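Red carotenoid protein (RCP) (PDB 5FCY) binds carotenoid in a soluble, all-helical domain and probably serves in the photoprotection of cyanobacteria. Local coordinates at residues A[27-32]-A[128-133]; A[60-65]-A[84-89]; A[72-77]-A[99-104]. One frame throughout, in Å; residues are numbered along the deposited sequence.

Contact 1. Residues A[27-32]-A[128-133]; sequences LALFWF and QELLEG. With BCR (beta-carotene), chain B.
Leu29 of segment 27-32 meets two leucines of segment 128-133, one with each methyl. Its CD1 lies 3.8 Å from Leu131 CB, and its CD2 lies 4.1 Å from Leu130 CD1. Leu29 and Leu131 lie alongside each other and point opposite ways, while Leu130 lies across Leu29. Leu29 holds CG anti to its own N (chi1 -180°), and this sends the forked end into the gap between the two helices. Leu131 also uses one of its methyls: CD2 lies 4.2 Å from Phe32 CB. The Phe32 ring itself turns away from the partner helix, and Trp31 CD1 lies over the centre of one face of it. The contact is entirely apolar. Its two segments run with their axes 10.4 Å apart at closest approach and 32° between their directions.

Behind this layer, the rest of segment 27-32 turns to beta-carotene. The polyene carbon C16 sits over the centre of one face of the Phe30 ring, 3.5 Å above its plane. Trp31 CB approaches C12 of the polyene at 3.7 Å, and Leu27 CB approaches C10 at 3.6 Å. Further out, Trp18 of helix 9-19 touches both Leu29 and Phe30, and Phe117 stacks on Trp31. Helix 23-35 therefore has one flank on helix 125-136 and another on the pigment. This is helix packing beside the carotenoid tunnel, as in the N-terminal domain of the orange carotenoid protein.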
loop_
_atom_site.group_PDB
_atom_site.type_symbol
_atom_site.label_atom_id
_atom_site.label_comp_id
_atom_site.label_asym_id
_atom_site.label_seq_id
_atom_site.Cartn_x
_atom_site.Cartn_y
_atom_site.Cartn_z
ATOM N N LEU A 27 0.900 -6.007 -3.001
ATOM C CA LEU A 27 0.036 -5.832 -1.840
ATOM C C LEU A 27 0.443 -6.766 -0.709
ATOM O O LEU A 27 0.353 -6.402 0.470
ATOM C CB LEU A 27 -1.420 -6.066 -2.241
ATOM C CG LEU A 27 -2.073 -4.932 -3.032
ATOM C CD1 LEU A 27 -3.285 -5.434 -3.802
ATOM C CD2 LEU A 27 -2.466 -3.798 -2.097
ATOM N N ALA A 28 0.899 -7.974 -1.047
ATOM C CA ALA A 28 1.339 -8.913 -0.021
ATOM C C ALA A 28 2.568 -8.383 0.705
ATOM O O ALA A 28 2.633 -8.406 1.939
ATOM C CB ALA A 28 1.631 -10.278 -0.645
ATOM N N LEU A 29 3.554 -7.898 -0.050
ATOM C CA LEU A 29 4.747 -7.327 0.565
ATOM C C LEU A 29 4.381 -6.172 1.489
ATOM O O LEU A 29 4.872 -6.083 2.620
ATOM C CB LEU A 29 5.717 -6.863 -0.521
ATOM C CG LEU A 29 7.025 -6.239 -0.039
ATOM C CD1 LEU A 29 7.841 -7.246 0.745
ATOM C CD2 LEU A 29 7.814 -5.713 -1.221
ATOM N N PHE A 30 3.509 -5.276 1.021
ATOM C CA PHE A 30 3.098 -4.135 1.833
ATOM C C PHE A 30 2.421 -4.596 3.120
ATOM O O PHE A 30 2.598 -3.983 4.177
ATOM C CB PHE A 30 2.154 -3.241 1.017
ATOM C CG PHE A 30 2.233 -1.763 1.339
ATOM C CD1 PHE A 30 3.297 -1.217 2.037
ATOM C CD2 PHE A 30 1.221 -0.916 0.920
ATOM C CE1 PHE A 30 3.347 0.140 2.302
ATOM C CE2 PHE A 30 1.264 0.436 1.190
ATOM C CZ PHE A 30 2.327 0.964 1.884
ATOM N N TRP A 31 1.643 -5.681 3.047
ATOM C CA TRP A 31 0.922 -6.168 4.219
ATOM C C TRP A 31 1.870 -6.754 5.258
ATOM O O TRP A 31 1.722 -6.493 6.457
ATOM C CB TRP A 31 -0.112 -7.212 3.801
ATOM C CG TRP A 31 -0.639 -8.017 4.945
ATOM C CD1 TRP A 31 -0.278 -9.287 5.286
ATOM C CD2 TRP A 31 -1.618 -7.606 5.905
ATOM N NE1 TRP A 31 -0.974 -9.694 6.398
ATOM C CE2 TRP A 31 -1.804 -8.680 6.798
ATOM C CE3 TRP A 31 -2.357 -6.435 6.096
ATOM C CZ2 TRP A 31 -2.696 -8.618 7.864
ATOM C CZ3 TRP A 31 -3.244 -6.374 7.156
ATOM C CH2 TRP A 31 -3.406 -7.460 8.025
ATOM N N PHE A 32 2.842 -7.557 4.822
ATOM C CA PHE A 32 3.762 -8.169 5.774
ATOM C C PHE A 32 4.651 -7.122 6.429
ATOM O O PHE A 32 4.923 -7.201 7.632
ATOM C CB PHE A 32 4.599 -9.241 5.082
ATOM C CG PHE A 32 3.843 -10.510 4.818
ATOM C CD1 PHE A 32 3.506 -11.358 5.860
ATOM C CD2 PHE A 32 3.465 -10.853 3.533
ATOM C CE1 PHE A 32 2.808 -12.523 5.624
ATOM C CE2 PHE A 32 2.767 -12.020 3.291
ATOM C CZ PHE A 32 2.439 -12.855 4.337
ATOM N N GLN A 128 10.577 -11.923 -0.441
ATOM C CA GLN A 128 11.175 -12.138 0.871
ATOM C C GLN A 128 12.554 -11.500 0.958
ATOM O O GLN A 128 12.995 -11.117 2.047
ATOM C CB GLN A 128 11.265 -13.634 1.173
ATOM C CG GLN A 128 11.403 -13.957 2.653
ATOM C CD GLN A 128 10.061 -14.102 3.349
ATOM O OE1 GLN A 128 9.167 -14.795 2.860
ATOM N NE2 GLN A 128 9.912 -13.446 4.495
ATOM N N GLU A 129 13.249 -11.377 -0.176
ATOM C CA GLU A 129 14.542 -10.703 -0.188
ATOM C C GLU A 129 14.370 -9.204 0.032
ATOM O O GLU A 129 15.077 -8.601 0.847
ATOM C CB GLU A 129 15.257 -10.980 -1.512
ATOM C CG GLU A 129 16.775 -10.894 -1.443
ATOM C CD GLU A 129 17.403 -12.115 -0.799
ATOM O OE1 GLU A 129 17.834 -12.026 0.370
ATOM O OE2 GLU A 129 17.461 -13.171 -1.464
ATOM N N LEU A 130 13.423 -8.587 -0.683
ATOM C CA LEU A 130 13.127 -7.175 -0.467
ATOM C C LEU A 130 12.704 -6.915 0.972
ATOM O O LEU A 130 13.145 -5.939 1.589
ATOM C CB LEU A 130 12.030 -6.708 -1.426
ATOM C CG LEU A 130 12.398 -6.414 -2.882
ATOM C CD1 LEU A 130 11.157 -5.972 -3.640
ATOM C CD2 LEU A 130 13.488 -5.354 -2.985
ATOM N N LEU A 131 11.840 -7.771 1.522
ATOM C CA LEU A 131 11.336 -7.548 2.872
ATOM C C LEU A 131 12.478 -7.487 3.878
ATOM O O LEU A 131 12.605 -6.516 4.632
ATOM C CB LEU A 131 10.341 -8.646 3.246
ATOM C CG LEU A 131 9.796 -8.595 4.675
ATOM C CD1 LEU A 131 9.198 -7.235 4.992
ATOM C CD2 LEU A 131 8.761 -9.682 4.883
ATOM N N GLU A 132 13.324 -8.519 3.906
ATOM C CA GLU A 132 14.468 -8.503 4.811
ATOM C C GLU A 132 15.363 -7.302 4.530
ATOM O O GLU A 132 15.910 -6.693 5.457
ATOM C CB GLU A 132 15.255 -9.809 4.689
ATOM C CG GLU A 132 14.433 -11.064 4.983
ATOM C CD GLU A 132 13.846 -11.073 6.385
ATOM O OE1 GLU A 132 14.421 -10.411 7.275
ATOM O OE2 GLU A 132 12.806 -11.739 6.594
ATOM N N GLY A 133 15.516 -6.939 3.255
ATOM C CA GLY A 133 16.281 -5.748 2.925
ATOM C C GLY A 133 15.636 -4.482 3.456
ATOM O O GLY A 133 16.328 -3.546 3.861
HETATM C C1 BCR B . -5.913 -10.962 -2.102
HETATM C C2 BCR B . -5.664 -12.441 -2.386
HETATM C C3 BCR B . -4.443 -12.710 -3.258
HETATM C C4 BCR B . -3.337 -11.694 -3.005
HETATM C C5 BCR B . -3.557 -11.004 -1.681
HETATM C C6 BCR B . -4.678 -10.305 -1.515
HETATM C C7 BCR B . -4.787 -8.982 -0.816
HETATM C C8 BCR B . -3.782 -8.276 -0.258
HETATM C C9 BCR B . -4.019 -6.960 0.409
HETATM C C10 BCR B . -2.974 -6.322 0.998
HETATM C C11 BCR B . -3.053 -5.020 1.685
HETATM C C33 BCR B . -2.544 -11.188 -0.602
HETATM C C31 BCR B . -7.114 -10.876 -1.162
HETATM C C32 BCR B . -6.229 -10.281 -3.423
HETATM C C34 BCR B . -5.417 -6.400 0.403
HETATM C C12 BCR B . -1.949 -4.469 2.217
HETATM C C13 BCR B . -1.960 -3.156 2.913
HETATM C C14 BCR B . -0.796 -2.676 3.428
HETATM C C15 BCR B . -0.654 -1.394 4.135
HETATM C C16 BCR B . 0.523 -0.990 4.636
HETATM C C17 BCR B . 0.607 0.301 5.335
HETATM C C18 BCR B . 1.734 0.797 5.884
HETATM C C19 BCR B . 1.645 2.128 6.542
HETATM C C20 BCR B . 2.691 2.784 7.060
HETATM C C21 BCR B . 2.496 4.102 7.684
HETATM C C22 BCR B . 3.497 4.800 8.253
HETATM C C23 BCR B . 3.165 6.113 8.877
HETATM C C24 BCR B . 4.051 6.842 9.568
HETATM C C25 BCR B . 3.729 8.148 10.213
HETATM C C26 BCR B . 2.510 8.690 10.225
HETATM C C27 BCR B . 2.323 10.061 9.616
HETATM C C28 BCR B . 3.638 10.826 9.697
HETATM C C29 BCR B . 4.431 10.431 10.938
HETATM C C30 BCR B . 4.803 8.948 10.921
HETATM C C35 BCR B . -3.268 -2.418 2.996
HETATM C C36 BCR B . 3.008 0.003 5.809
HETATM C C37 BCR B . 4.876 4.202 8.249
HETATM C C38 BCR B . 1.350 8.017 10.914
HETATM C C39 BCR B . 4.913 8.419 12.344
HETATM C C40 BCR B . 6.155 8.804 10.232
#

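Contact 2. Residues A[60-65]-A[84-89]; sequences FNQVKE and NQLSRE
Gln62 NE2 gives a hydrogen bond to Glu89 OE1 at 2.9 Å. That bond is weak, because its N-H...O angle is only 129°. The two side chains reach toward each other from their helices, and the planes of amide and carboxylate are turned 67° apart. Both chains run extended beyond CG, which brings the two polar ends together between the helices. The other carboxylate oxygen, Glu89 OE2, accepts from a water and, weakly, from Gln85 NE2 at 3.5 Å. The same water also lies by Gln62 OE1, but that distance is too short to trust, so this bridge is doubtful. Beside the polar pair, Leu86 and Gln62 lie alongside each other and point opposite ways, with Leu86 CD2 4.2 Å from Gln62 CB. The contact sits at the surface. With an alanine in place of Glu89, Gln62 NE2 would probably lose its acceptor across the contact, and the amides of Gln62 and Gln85 would be freer to turn.

The segment that carries Glu89 is fixed at its start. Asn84 OD1 accepts from Ser87 N at 2.7 Å, in a nearly straight bond with an N-H...O angle of 169°. Asn84 is thus the N-cap of helix 85-91. At the next turn, the Arg88 guanidinium lies with one face over Asn84 C, and its NE forms a salt bridge with Asp83. Helix 68-79 lies behind the contact: its Leu74 is touched by Val63 and by Leu86. The arrangement is a surface contact, mainly polar, between helix 53-64 and an Asn-capped short helix, in the all-helical fold of the orange carotenoid protein N-terminal family.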
loop_
_atom_site.group_PDB
_atom_site.type_symbol
_atom_site.label_atom_id
_atom_site.label_comp_id
_atom_site.label_asym_id
_atom_site.label_seq_id
_atom_site.Cartn_x
_atom_site.Cartn_y
_atom_site.Cartn_z
ATOM N N PHE A 60 -10.914 6.721 3.201
ATOM C CA PHE A 60 -11.012 5.381 3.768
ATOM C C PHE A 60 -12.465 4.957 3.941
ATOM O O PHE A 60 -12.803 3.783 3.753
ATOM C CB PHE A 60 -10.270 5.332 5.104
ATOM C CG PHE A 60 -10.546 4.096 5.908
ATOM C CD1 PHE A 60 -10.009 2.876 5.533
ATOM C CD2 PHE A 60 -11.332 4.157 7.044
ATOM C CE1 PHE A 60 -10.260 1.738 6.273
ATOM C CE2 PHE A 60 -11.587 3.025 7.788
ATOM C CZ PHE A 60 -11.049 1.812 7.402
ATOM N N ASN A 61 -13.342 5.896 4.302
ATOM C CA ASN A 61 -14.753 5.558 4.464
ATOM C C ASN A 61 -15.383 5.168 3.135
ATOM O O ASN A 61 -16.140 4.193 3.063
ATOM C CB ASN A 61 -15.505 6.730 5.093
ATOM C CG ASN A 61 -15.237 6.862 6.577
ATOM O OD1 ASN A 61 -15.202 5.869 7.305
ATOM N ND2 ASN A 61 -15.038 8.091 7.034
ATOM N N GLN A 62 -15.082 5.913 2.068
ATOM C CA GLN A 62 -15.557 5.532 0.743
ATOM C C GLN A 62 -15.129 4.119 0.373
ATOM O O GLN A 62 -15.771 3.489 -0.475
ATOM C CB GLN A 62 -15.042 6.516 -0.310
ATOM C CG GLN A 62 -15.425 7.961 -0.065
ATOM C CD GLN A 62 -15.092 8.849 -1.246
ATOM O OE1 GLN A 62 -15.282 8.463 -2.399
ATOM N NE2 GLN A 62 -14.584 10.042 -0.968
ATOM N N VAL A 63 -14.061 3.611 0.987
ATOM C CA VAL A 63 -13.564 2.275 0.668
ATOM C C VAL A 63 -14.379 1.212 1.389
ATOM O O VAL A 63 -14.957 0.315 0.763
ATOM C CB VAL A 63 -12.067 2.166 1.013
ATOM C CG1 VAL A 63 -11.569 0.728 0.868
ATOM C CG2 VAL A 63 -11.267 3.088 0.125
ATOM N N LYS A 64 -14.430 1.285 2.722
ATOM C CA LYS A 64 -15.168 0.288 3.484
ATOM C C LYS A 64 -16.666 0.348 3.220
ATOM O O LYS A 64 -17.383 -0.578 3.611
ATOM C CB LYS A 64 -14.882 0.452 4.980
ATOM C CG LYS A 64 -15.559 1.641 5.643
ATOM C CD LYS A 64 -14.795 2.065 6.895
ATOM C CE LYS A 64 -15.710 2.663 7.954
ATOM N NZ LYS A 64 -16.499 1.622 8.680
ATOM N N GLU A 65 -17.149 1.403 2.563
ATOM C CA GLU A 65 -18.543 1.480 2.150
ATOM C C GLU A 65 -18.834 0.641 0.913
ATOM O O GLU A 65 -19.998 0.538 0.514
ATOM C CB GLU A 65 -18.921 2.939 1.885
ATOM C CG GLU A 65 -20.413 3.199 1.780
ATOM C CD GLU A 65 -20.723 4.666 1.567
ATOM O OE1 GLU A 65 -19.766 5.460 1.435
ATOM O OE2 GLU A 65 -21.919 5.025 1.532
ATOM N N ASN A 84 -10.101 6.179 -12.543
ATOM C CA ASN A 84 -11.485 6.199 -12.102
ATOM C C ASN A 84 -11.624 7.287 -11.045
ATOM O O ASN A 84 -10.658 7.980 -10.709
ATOM C CB ASN A 84 -11.922 4.822 -11.584
ATOM C CG ASN A 84 -11.094 4.346 -10.410
ATOM O OD1 ASN A 84 -10.821 5.099 -9.477
ATOM N ND2 ASN A 84 -10.686 3.085 -10.453
ATOM N N GLN A 85 -12.839 7.441 -10.517
ATOM C CA GLN A 85 -13.107 8.533 -9.587
ATOM C C GLN A 85 -12.267 8.397 -8.322
ATOM O O GLN A 85 -11.623 9.358 -7.884
ATOM C CB GLN A 85 -14.599 8.575 -9.250
ATOM C CG GLN A 85 -15.001 9.700 -8.305
ATOM C CD GLN A 85 -14.684 11.080 -8.858
ATOM O OE1 GLN A 85 -14.638 11.281 -10.073
ATOM N NE2 GLN A 85 -14.461 12.038 -7.966
ATOM N N LEU A 86 -12.258 7.206 -7.721
ATOM C CA LEU A 86 -11.522 7.015 -6.474
ATOM C C LEU A 86 -10.021 7.181 -6.684
ATOM O O LEU A 86 -9.336 7.783 -5.848
ATOM C CB LEU A 86 -11.837 5.637 -5.893
ATOM C CG LEU A 86 -13.290 5.415 -5.469
ATOM C CD1 LEU A 86 -13.545 3.942 -5.194
ATOM C CD2 LEU A 86 -13.627 6.253 -4.243
ATOM N N SER A 87 -9.490 6.657 -7.792
ATOM C CA SER A 87 -8.066 6.809 -8.074
ATOM C C SER A 87 -7.701 8.271 -8.289
ATOM O O SER A 87 -6.606 8.706 -7.917
ATOM C CB SER A 87 -7.681 5.984 -9.300
ATOM O OG SER A 87 -7.801 4.599 -9.039
ATOM N N ARG A 88 -8.600 9.042 -8.900
ATOM C CA ARG A 88 -8.356 10.471 -9.063
ATOM C C ARG A 88 -8.280 11.166 -7.709
ATOM O O ARG A 88 -7.362 11.951 -7.452
ATOM C CB ARG A 88 -9.445 11.094 -9.938
ATOM C CG ARG A 88 -9.227 10.886 -11.428
ATOM C CD ARG A 88 -10.317 11.541 -12.258
ATOM N NE ARG A 88 -10.997 10.571 -13.116
ATOM C CZ ARG A 88 -12.271 10.194 -13.006
ATOM N NH1 ARG A 88 -13.069 10.704 -12.076
ATOM N NH2 ARG A 88 -12.757 9.297 -13.851
ATOM N N GLU A 89 -9.235 10.879 -6.821
ATOM C CA GLU A 89 -9.186 11.448 -5.479
ATOM C C GLU A 89 -7.874 11.098 -4.788
ATOM O O GLU A 89 -7.199 11.973 -4.235
ATOM C CB GLU A 89 -10.376 10.959 -4.653
ATOM C CG GLU A 89 -11.684 11.647 -5.001
ATOM C CD GLU A 89 -12.841 11.161 -4.154
ATOM O OE1 GLU A 89 -12.589 10.616 -3.059
ATOM O OE2 GLU A 89 -14.002 11.323 -4.587
HETATM O O HOH W 1 -16.239 9.963 -4.020
#

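Contact 3. Residues A[72-77]-A[99-104]; sequences LQLQRD and LLFWYL. With BCR (beta-carotene), chain B.
Gln75 and Trp102 meet in the wall of the carotenoid tunnel, within the all-helical fold of the orange carotenoid protein N-terminal family. Gln75 places CG anti to its carbonyl carbon (chi1 -58°) and then runs extended, which carries the amide to the six-membered ring of the indole. Its CB lies 3.8 Å from Trp102 CH2. Its OE1 comes in obliquely and lies 3.4 Å from Trp102 CZ3. The amide and indole planes stand 60° apart. The other end of the amide, NE2, makes a weak hydrogen bond to Gln71 O.

Trp102 also sets CG beside its backbone N, with chi1 at -84°. This swings the six-membered ring toward helix 68-79. On the pyrrole side, NE1 is hydrogen-bonded to Tyr90 OH, which ties down the rotation of the indole. Phe101 CD2 lies over one face of the indole, toward its rim. The Phe101 ring in turn receives Leu74 CD2 at its edge, 4.5 Å from CZ.

Each helix also touches the beta-carotene directly. Leu72 brings both methyls to the methyl C32 on the end ring. The Arg76 guanidinium lies with one face against Leu72 CD2, and its NH2 forms a salt bridge with Asp24. Tyr103 CB comes within 3.9 Å of C19 of the polyene. The polyene methyl C35 meets Trp102 in the plane of the indole, with Trp102 CE3 3.8 Å away.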
loop_
_atom_site.group_PDB
_atom_site.type_symbol
_atom_site.label_atom_id
_atom_site.label_comp_id
_atom_site.label_asym_id
_atom_site.label_seq_id
_atom_site.Cartn_x
_atom_site.Cartn_y
_atom_site.Cartn_z
ATOM N N LEU A 72 -10.940 -4.736 -2.839
ATOM C CA LEU A 72 -9.724 -5.286 -3.421
ATOM C C LEU A 72 -9.393 -4.608 -4.743
ATOM O O LEU A 72 -8.238 -4.249 -4.998
ATOM C CB LEU A 72 -9.878 -6.791 -3.627
ATOM C CG LEU A 72 -8.793 -7.407 -4.510
ATOM C CD1 LEU A 72 -7.430 -7.103 -3.917
ATOM C CD2 LEU A 72 -9.001 -8.898 -4.669
ATOM N N GLN A 73 -10.394 -4.442 -5.606
ATOM C CA GLN A 73 -10.131 -3.919 -6.940
ATOM C C GLN A 73 -9.608 -2.491 -6.890
ATOM O O GLN A 73 -8.814 -2.093 -7.751
ATOM C CB GLN A 73 -11.398 -3.996 -7.793
ATOM C CG GLN A 73 -11.154 -3.761 -9.273
ATOM C CD GLN A 73 -10.125 -4.715 -9.849
ATOM O OE1 GLN A 73 -10.164 -5.918 -9.588
ATOM N NE2 GLN A 73 -9.186 -4.179 -10.621
ATOM N N LEU A 74 -10.031 -1.706 -5.897
ATOM C CA LEU A 74 -9.514 -0.347 -5.767
ATOM C C LEU A 74 -8.013 -0.359 -5.511
ATOM O O LEU A 74 -7.249 0.323 -6.203
ATOM C CB LEU A 74 -10.237 0.391 -4.642
ATOM C CG LEU A 74 -9.698 1.797 -4.358
ATOM C CD1 LEU A 74 -10.042 2.748 -5.494
ATOM C CD2 LEU A 74 -10.225 2.313 -3.039
ATOM N N GLN A 75 -7.574 -1.118 -4.505
ATOM C CA GLN A 75 -6.154 -1.154 -4.173
ATOM C C GLN A 75 -5.326 -1.601 -5.371
ATOM O O GLN A 75 -4.269 -1.029 -5.653
ATOM C CB GLN A 75 -5.922 -2.075 -2.976
ATOM C CG GLN A 75 -6.701 -1.672 -1.740
ATOM C CD GLN A 75 -6.489 -2.624 -0.580
ATOM O OE1 GLN A 75 -5.382 -2.748 -0.054
ATOM N NE2 GLN A 75 -7.555 -3.308 -0.178
ATOM N N ARG A 76 -5.796 -2.621 -6.091
ATOM C CA ARG A 76 -5.162 -2.999 -7.350
ATOM C C ARG A 76 -5.169 -1.835 -8.333
ATOM O O ARG A 76 -4.147 -1.520 -8.951
ATOM C CB ARG A 76 -5.878 -4.203 -7.956
ATOM C CG ARG A 76 -5.878 -5.445 -7.089
ATOM C CD ARG A 76 -6.821 -6.490 -7.658
ATOM N NE ARG A 76 -6.446 -7.847 -7.278
ATOM C CZ ARG A 76 -7.091 -8.937 -7.679
ATOM N NH1 ARG A 76 -8.147 -8.832 -8.472
ATOM N NH2 ARG A 76 -6.682 -10.134 -7.286
ATOM N N ASP A 77 -6.329 -1.190 -8.495
ATOM C CA ASP A 77 -6.444 -0.079 -9.433
ATOM C C ASP A 77 -5.532 1.081 -9.053
ATOM O O ASP A 77 -5.077 1.823 -9.929
ATOM C CB ASP A 77 -7.897 0.390 -9.505
ATOM C CG ASP A 77 -8.789 -0.578 -10.265
ATOM O OD1 ASP A 77 -8.271 -1.352 -11.097
ATOM O OD2 ASP A 77 -10.016 -0.560 -10.033
ATOM N N LEU A 99 -0.045 7.946 2.310
ATOM C CA LEU A 99 0.502 6.903 3.172
ATOM C C LEU A 99 -0.403 6.642 4.371
ATOM O O LEU A 99 -0.566 5.491 4.793
ATOM C CB LEU A 99 1.908 7.295 3.624
ATOM C CG LEU A 99 2.650 6.328 4.546
ATOM C CD1 LEU A 99 2.693 4.929 3.963
ATOM C CD2 LEU A 99 4.055 6.845 4.785
ATOM N N LEU A 100 -0.997 7.695 4.938
ATOM C CA LEU A 100 -1.959 7.504 6.019
ATOM C C LEU A 100 -3.153 6.688 5.545
ATOM O O LEU A 100 -3.649 5.817 6.269
ATOM C CB LEU A 100 -2.422 8.858 6.556
ATOM C CG LEU A 100 -1.350 9.739 7.201
ATOM C CD1 LEU A 100 -1.881 11.146 7.411
ATOM C CD2 LEU A 100 -0.886 9.143 8.517
ATOM N N PHE A 101 -3.634 6.964 4.333
ATOM C CA PHE A 101 -4.716 6.171 3.758
ATOM C C PHE A 101 -4.348 4.694 3.717
ATOM O O PHE A 101 -5.145 3.831 4.103
ATOM C CB PHE A 101 -5.041 6.682 2.357
ATOM C CG PHE A 101 -5.903 5.747 1.557
ATOM C CD1 PHE A 101 -7.260 5.646 1.814
ATOM C CD2 PHE A 101 -5.359 4.975 0.545
ATOM C CE1 PHE A 101 -8.057 4.789 1.080
ATOM C CE2 PHE A 101 -6.151 4.118 -0.193
ATOM C CZ PHE A 101 -7.502 4.024 0.075
ATOM N N TRP A 102 -3.140 4.380 3.248
ATOM C CA TRP A 102 -2.722 2.986 3.187
ATOM C C TRP A 102 -2.578 2.383 4.579
ATOM O O TRP A 102 -2.747 1.171 4.745
ATOM C CB TRP A 102 -1.415 2.861 2.404
ATOM C CG TRP A 102 -1.633 2.805 0.929
ATOM C CD1 TRP A 102 -1.464 3.818 0.035
ATOM C CD2 TRP A 102 -2.076 1.671 0.172
ATOM N NE1 TRP A 102 -1.770 3.387 -1.235
ATOM C CE2 TRP A 102 -2.149 2.073 -1.176
ATOM C CE3 TRP A 102 -2.416 0.356 0.505
ATOM C CZ2 TRP A 102 -2.547 1.208 -2.191
ATOM C CZ3 TRP A 102 -2.811 -0.503 -0.505
ATOM C CH2 TRP A 102 -2.873 -0.074 -1.835
ATOM N N TYR A 103 -2.276 3.202 5.587
ATOM C CA TYR A 103 -2.240 2.699 6.957
ATOM C C TYR A 103 -3.637 2.326 7.441
ATOM O O TYR A 103 -3.845 1.239 7.990
ATOM C CB TYR A 103 -1.617 3.738 7.889
ATOM C CG TYR A 103 -1.578 3.282 9.329
ATOM C CD1 TYR A 103 -0.683 2.306 9.742
ATOM C CD2 TYR A 103 -2.443 3.820 10.271
ATOM C CE1 TYR A 103 -0.645 1.879 11.057
ATOM C CE2 TYR A 103 -2.414 3.401 11.589
ATOM C CZ TYR A 103 -1.512 2.430 11.977
ATOM O OH TYR A 103 -1.474 2.005 13.287
ATOM N N LEU A 104 -4.608 3.224 7.252
ATOM C CA LEU A 104 -5.974 2.945 7.681
ATOM C C LEU A 104 -6.540 1.713 6.988
ATOM O O LEU A 104 -7.401 1.028 7.550
ATOM C CB LEU A 104 -6.867 4.155 7.415
ATOM C CG LEU A 104 -6.437 5.468 8.073
ATOM C CD1 LEU A 104 -7.455 6.552 7.781
ATOM C CD2 LEU A 104 -6.247 5.301 9.574
HETATM C C1 BCR B . -5.913 -10.962 -2.102
HETATM C C2 BCR B . -5.664 -12.441 -2.386
HETATM C C3 BCR B . -4.443 -12.710 -3.258
HETATM C C4 BCR B . -3.337 -11.694 -3.005
HETATM C C5 BCR B . -3.557 -11.004 -1.681
HETATM C C6 BCR B . -4.678 -10.305 -1.515
HETATM C C7 BCR B . -4.787 -8.982 -0.816
HETATM C C8 BCR B . -3.782 -8.276 -0.258
HETATM C C9 BCR B . -4.019 -6.960 0.409
HETATM C C10 BCR B . -2.974 -6.322 0.998
HETATM C C11 BCR B . -3.053 -5.020 1.685
HETATM C C33 BCR B . -2.544 -11.188 -0.602
HETATM C C31 BCR B . -7.114 -10.876 -1.162
HETATM C C32 BCR B . -6.229 -10.281 -3.423
HETATM C C34 BCR B . -5.417 -6.400 0.403
HETATM C C12 BCR B . -1.949 -4.469 2.217
HETATM C C13 BCR B . -1.960 -3.156 2.913
HETATM C C14 BCR B . -0.796 -2.676 3.428
HETATM C C15 BCR B . -0.654 -1.394 4.135
HETATM C C16 BCR B . 0.523 -0.990 4.636
HETATM C C17 BCR B . 0.607 0.301 5.335
HETATM C C18 BCR B . 1.734 0.797 5.884
HETATM C C19 BCR B . 1.645 2.128 6.542
HETATM C C20 BCR B . 2.691 2.784 7.060
HETATM C C21 BCR B . 2.496 4.102 7.684
HETATM C C22 BCR B . 3.497 4.800 8.253
HETATM C C23 BCR B . 3.165 6.113 8.877
HETATM C C24 BCR B . 4.051 6.842 9.568
HETATM C C25 BCR B . 3.729 8.148 10.213
HETATM C C26 BCR B . 2.510 8.690 10.225
HETATM C C27 BCR B . 2.323 10.061 9.616
HETATM C C28 BCR B . 3.638 10.826 9.697
HETATM C C29 BCR B . 4.431 10.431 10.938
HETATM C C30 BCR B . 4.803 8.948 10.921
HETATM C C35 BCR B . -3.268 -2.418 2.996
HETATM C C36 BCR B . 3.008 0.003 5.809
HETATM C C37 BCR B . 4.876 4.202 8.249
HETATM C C38 BCR B . 1.350 8.017 10.914
HETATM C C39 BCR B . 4.913 8.419 12.344
HETATM C C40 BCR B . 6.155 8.804 10.232
#

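Contacts 1 and 3 share the pigment and touch each other, though their centres are 16 Å apart. Leu27 CD2 lies 3.7 Å from Trp102 CZ3, and Phe30 CE2 lies 3.7 Å from Trp102 CD2. Segments 27-32, 72-77 and 99-104 thus form neighbouring parts of one beta-carotene pocket, while segment 128-133 backs the first of them. Contact 2 stands outside this pocket. Its centre is about 9 Å from that of contact 3, and its Phe60 packs against Leu104 there. Contacts 1 and 2 lie on opposite sides of the chain's centre, with nearest atoms about 11 Å apart. Along the chain, contact 1 encloses both others.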